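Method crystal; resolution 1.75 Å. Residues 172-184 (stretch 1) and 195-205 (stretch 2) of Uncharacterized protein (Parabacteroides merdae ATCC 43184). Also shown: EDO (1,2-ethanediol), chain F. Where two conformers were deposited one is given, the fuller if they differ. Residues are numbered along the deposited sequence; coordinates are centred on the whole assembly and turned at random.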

# COMPACT_ATOMS: atom_id res chain seq x y z
N ASP A 172 7.19 -4.26 13.43
CA ASP A 172 7.15 -2.94 14.04
C ASP A 172 5.87 -2.29 13.57
O ASP A 172 5.72 -2.03 12.37
CB ASP A 172 8.37 -2.08 13.67
CG ASP A 172 9.71 -2.53 14.23
OD1 ASP A 172 9.72 -3.27 15.23
OD2 ASP A 172 10.75 -2.09 13.69
N TYR A 173 4.91 -2.12 14.49
CA TYR A 173 3.62 -1.50 14.19
C TYR A 173 3.59 -0.13 14.82
O TYR A 173 3.91 0.00 16.01
CB TYR A 173 2.45 -2.34 14.72
CG TYR A 173 2.30 -3.71 14.12
CD1 TYR A 173 1.87 -3.87 12.80
CD2 TYR A 173 2.45 -4.86 14.89
CE1 TYR A 173 1.65 -5.14 12.26
CE2 TYR A 173 2.21 -6.13 14.37
CZ TYR A 173 1.83 -6.26 13.05
OH TYR A 173 1.56 -7.50 12.51
N SER A 174 3.21 0.90 14.04
CA SER A 174 3.15 2.25 14.59
C SER A 174 1.96 3.02 14.05
O SER A 174 1.62 2.89 12.88
CB SER A 174 4.44 3.02 14.29
OG SER A 174 5.58 2.42 14.88
N ILE A 175 1.29 3.78 14.94
CA ILE A 175 0.15 4.66 14.61
C ILE A 175 0.47 6.02 15.22
O ILE A 175 0.74 6.09 16.43
CB ILE A 175 -1.26 4.14 15.02
CG1 ILE A 175 -1.63 2.82 14.30
CG2 ILE A 175 -2.36 5.22 14.77
CD1 ILE A 175 -2.66 1.98 15.00
N THR A 176 0.39 7.10 14.41
CA THR A 176 0.65 8.46 14.90
C THR A 176 -0.53 9.33 14.48
O THR A 176 -0.93 9.28 13.32
CB THR A 176 2.01 8.99 14.39
OG1 THR A 176 3.04 8.05 14.74
CG2 THR A 176 2.35 10.36 14.97
N THR A 177 -1.12 10.07 15.46
CA THR A 177 -2.31 10.95 15.37
C THR A 177 -3.58 10.09 15.39
O THR A 177 -4.40 10.25 16.28
CB THR A 177 -2.29 11.93 14.15
OG1 THR A 177 -1.06 12.67 14.14
CG2 THR A 177 -3.50 12.88 14.14
N ASP A 178 -3.75 9.22 14.39
CA ASP A 178 -4.92 8.32 14.29
C ASP A 178 -4.70 7.28 13.22
O ASP A 178 -3.80 7.44 12.40
CB ASP A 178 -6.21 9.11 13.98
CG ASP A 178 -7.50 8.41 14.38
OD1 ASP A 178 -7.43 7.30 14.96
OD2 ASP A 178 -8.58 8.99 14.16
N GLY A 179 -5.50 6.23 13.22
CA GLY A 179 -5.40 5.15 12.26
C GLY A 179 -5.75 3.80 12.85
O GLY A 179 -5.88 3.67 14.07
N GLU A 180 -5.93 2.80 11.98
CA GLU A 180 -6.28 1.45 12.41
C GLU A 180 -5.41 0.41 11.77
O GLU A 180 -5.33 0.35 10.54
CB GLU A 180 -7.75 1.09 12.09
CG GLU A 180 -8.82 2.02 12.60
CD GLU A 180 -10.16 1.78 11.93
OE1 GLU A 180 -10.62 0.61 11.93
OE2 GLU A 180 -10.72 2.75 11.37
N ILE A 181 -4.80 -0.44 12.58
CA ILE A 181 -4.06 -1.59 12.07
C ILE A 181 -4.90 -2.82 12.44
O ILE A 181 -5.21 -3.00 13.62
CB ILE A 181 -2.59 -1.69 12.60
CG1 ILE A 181 -1.71 -0.53 12.02
CG2 ILE A 181 -1.97 -3.08 12.27
CD1 ILE A 181 -0.33 -0.34 12.68
N MSE A 182 -5.29 -3.63 11.44
CA MSE A 182 -6.04 -4.87 11.65
C MSE A 182 -5.11 -6.02 11.26
O MSE A 182 -5.00 -6.36 10.07
CB MSE A 182 -7.33 -4.86 10.82
CG MSE A 182 -8.41 -3.93 11.36
SE MSE A 182 -9.62 -3.38 9.95
CE MSE A 182 -8.50 -2.09 9.07
N ALA A 183 -4.38 -6.57 12.26
CA ALA A 183 -3.41 -7.62 12.00
C ALA A 183 -3.49 -8.79 13.00
O ALA A 183 -2.47 -9.41 13.30
CB ALA A 183 -1.99 -7.04 11.99
N PHE A 184 -4.73 -9.15 13.45
CA PHE A 184 -4.88 -10.35 14.28
C PHE A 184 -4.48 -11.63 13.51
O PHE A 184 -4.05 -12.62 14.11
CB PHE A 184 -6.33 -10.51 14.75
CG PHE A 184 -6.80 -9.66 15.90
CD1 PHE A 184 -5.98 -9.43 17.00
CD2 PHE A 184 -8.11 -9.18 15.94
CE1 PHE A 184 -6.43 -8.67 18.08
CE2 PHE A 184 -8.57 -8.45 17.04
CZ PHE A 184 -7.72 -8.19 18.10
N ILE A 195 1.58 3.63 19.71
CA ILE A 195 0.47 4.53 19.33
C ILE A 195 0.72 5.88 20.01
O ILE A 195 0.84 5.93 21.23
CB ILE A 195 -0.97 4.00 19.61
CG1 ILE A 195 -1.22 2.64 18.89
CG2 ILE A 195 -2.02 5.07 19.16
CD1 ILE A 195 -2.59 2.00 19.17
N THR A 196 0.76 6.97 19.22
CA THR A 196 0.92 8.34 19.74
C THR A 196 -0.30 9.11 19.23
O THR A 196 -0.40 9.37 18.02
CB THR A 196 2.27 8.97 19.27
OG1 THR A 196 3.35 8.06 19.52
CG2 THR A 196 2.56 10.33 19.94
N GLY A 197 -1.23 9.40 20.13
CA GLY A 197 -2.50 10.07 19.82
C GLY A 197 -3.60 9.04 19.87
O GLY A 197 -3.61 8.16 20.75
N LYS A 198 -4.52 9.10 18.91
CA LYS A 198 -5.62 8.14 18.82
C LYS A 198 -5.24 6.96 17.94
O LYS A 198 -4.21 6.98 17.26
CB LYS A 198 -6.89 8.82 18.23
CG LYS A 198 -7.48 9.96 19.05
CD LYS A 198 -8.18 11.01 18.16
CE LYS A 198 -9.52 10.59 17.60
NZ LYS A 198 -10.16 11.70 16.84
N GLY A 199 -6.08 5.95 17.95
CA GLY A 199 -5.85 4.81 17.07
C GLY A 199 -6.18 3.47 17.67
O GLY A 199 -6.49 3.35 18.85
N SER A 200 -6.10 2.47 16.82
CA SER A 200 -6.44 1.11 17.20
C SER A 200 -5.52 0.13 16.49
O SER A 200 -5.43 0.15 15.25
CB SER A 200 -7.91 0.82 16.86
OG SER A 200 -8.23 -0.56 16.93
N ALA A 201 -4.83 -0.71 17.27
CA ALA A 201 -3.99 -1.74 16.68
C ALA A 201 -4.45 -3.10 17.17
O ALA A 201 -4.57 -3.29 18.37
CB ALA A 201 -2.51 -1.52 17.01
N GLN A 202 -4.73 -4.02 16.24
CA GLN A 202 -5.12 -5.42 16.51
C GLN A 202 -3.96 -6.27 16.07
O GLN A 202 -3.61 -6.24 14.88
CB GLN A 202 -6.39 -5.78 15.77
CG GLN A 202 -7.62 -5.01 16.26
CD GLN A 202 -8.84 -5.32 15.43
OE1 GLN A 202 -8.75 -5.85 14.32
NE2 GLN A 202 -10.00 -4.99 15.95
N ILE A 203 -3.28 -6.94 16.99
CA ILE A 203 -2.03 -7.63 16.65
C ILE A 203 -1.98 -9.04 17.24
O ILE A 203 -2.79 -9.38 18.11
CB ILE A 203 -0.82 -6.76 17.13
CG1 ILE A 203 -0.87 -6.51 18.66
CG2 ILE A 203 -0.76 -5.45 16.33
CD1 ILE A 203 0.32 -5.72 19.22
N HIS A 204 -1.05 -9.88 16.72
CA HIS A 204 -0.95 -11.27 17.18
C HIS A 204 0.52 -11.64 17.49
O HIS A 204 1.14 -12.40 16.74
CB HIS A 204 -1.61 -12.22 16.16
CG HIS A 204 -1.58 -13.68 16.50
ND1 HIS A 204 -1.49 -14.13 17.81
CD2 HIS A 204 -1.65 -14.75 15.68
CE1 HIS A 204 -1.47 -15.45 17.73
NE2 HIS A 204 -1.57 -15.87 16.48
N PRO A 205 1.09 -11.09 18.59
CA PRO A 205 2.45 -11.50 19.01
C PRO A 205 2.41 -12.93 19.56
O PRO A 205 1.44 -13.27 20.23
CB PRO A 205 2.82 -10.48 20.11
CG PRO A 205 1.64 -9.60 20.28
CD PRO A 205 0.47 -10.22 19.61
C1 EDO F . -9.72 5.12 15.67
O1 EDO F . -9.65 3.73 15.97
C2 EDO F . -9.68 5.32 14.13
O2 EDO F . -10.93 5.00 13.55
O HOH W 1 0.10 -9.20 14.11
O HOH W 2 3.55 6.35 17.53
O HOH W 3 -7.87 -2.05 14.63
O HOH W 4 -7.33 -7.97 12.72

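The two stretches lie side by side as successive parallel pairs of strands, 172-177 against 195-197 and 180-183 against 200-205, joined by a backbone ladder that runs, for example, from Thr196 N to Ile175 O (2.9 Å) and from Ile181 N to Ser200 O (2.8 Å). Between the pairs, both stretches turn through glycine. At Gly199 a side chain is excluded: an ideal CB would lie 2.8 Å from Ile175 CG2, and the backbone angles alone call for glycine, as they do at Gly179.

Ile175 lies inside this reversal. With chi1 m and chi2 t, it sets CG2 3.6 Å from Lys198 O and carries CD1 across to Ala201 CB (4.0 Å), so one side chain reaches from the first strand pair to the second. Its CB also packs against Ile195 CG1 at 4.2 Å. Asp178 adopts the t rotamer, which folds its carboxylate back onto the turn, where OD1 accepts a hydrogen bond from Gly179 N (2.8 Å). Lys198 NZ remains 4.1 Å from Asp178 OD2, beyond a salt bridge.

Gln202 is extended (chi1 m, chi2 t) on the same face as Glu180 and Met182, a selenomethionine. Its CB sits 3.5 Å from the centroid of the Phe184 ring, almost on the ring normal, a CH-pi contact that the m rotamer of Phe184 permits by bringing the ring over the aliphatic part of Gln202. The amide end is tied back by water 4, which donates to Gln202 OE1 (3.0 Å) and accepts from Phe184 N (2.9 Å).

Ile203 takes the p rotamer, and its CG2 lies over one face of Tyr173, 4.0 Å from the ring centroid. Tyr173 OH donates to water 1 (2.8 Å), which also links Ala183 O (2.7 Å) and His204 N (2.9 Å), bridging the strands where Ala183 O and His204 N are 3.7 Å apart.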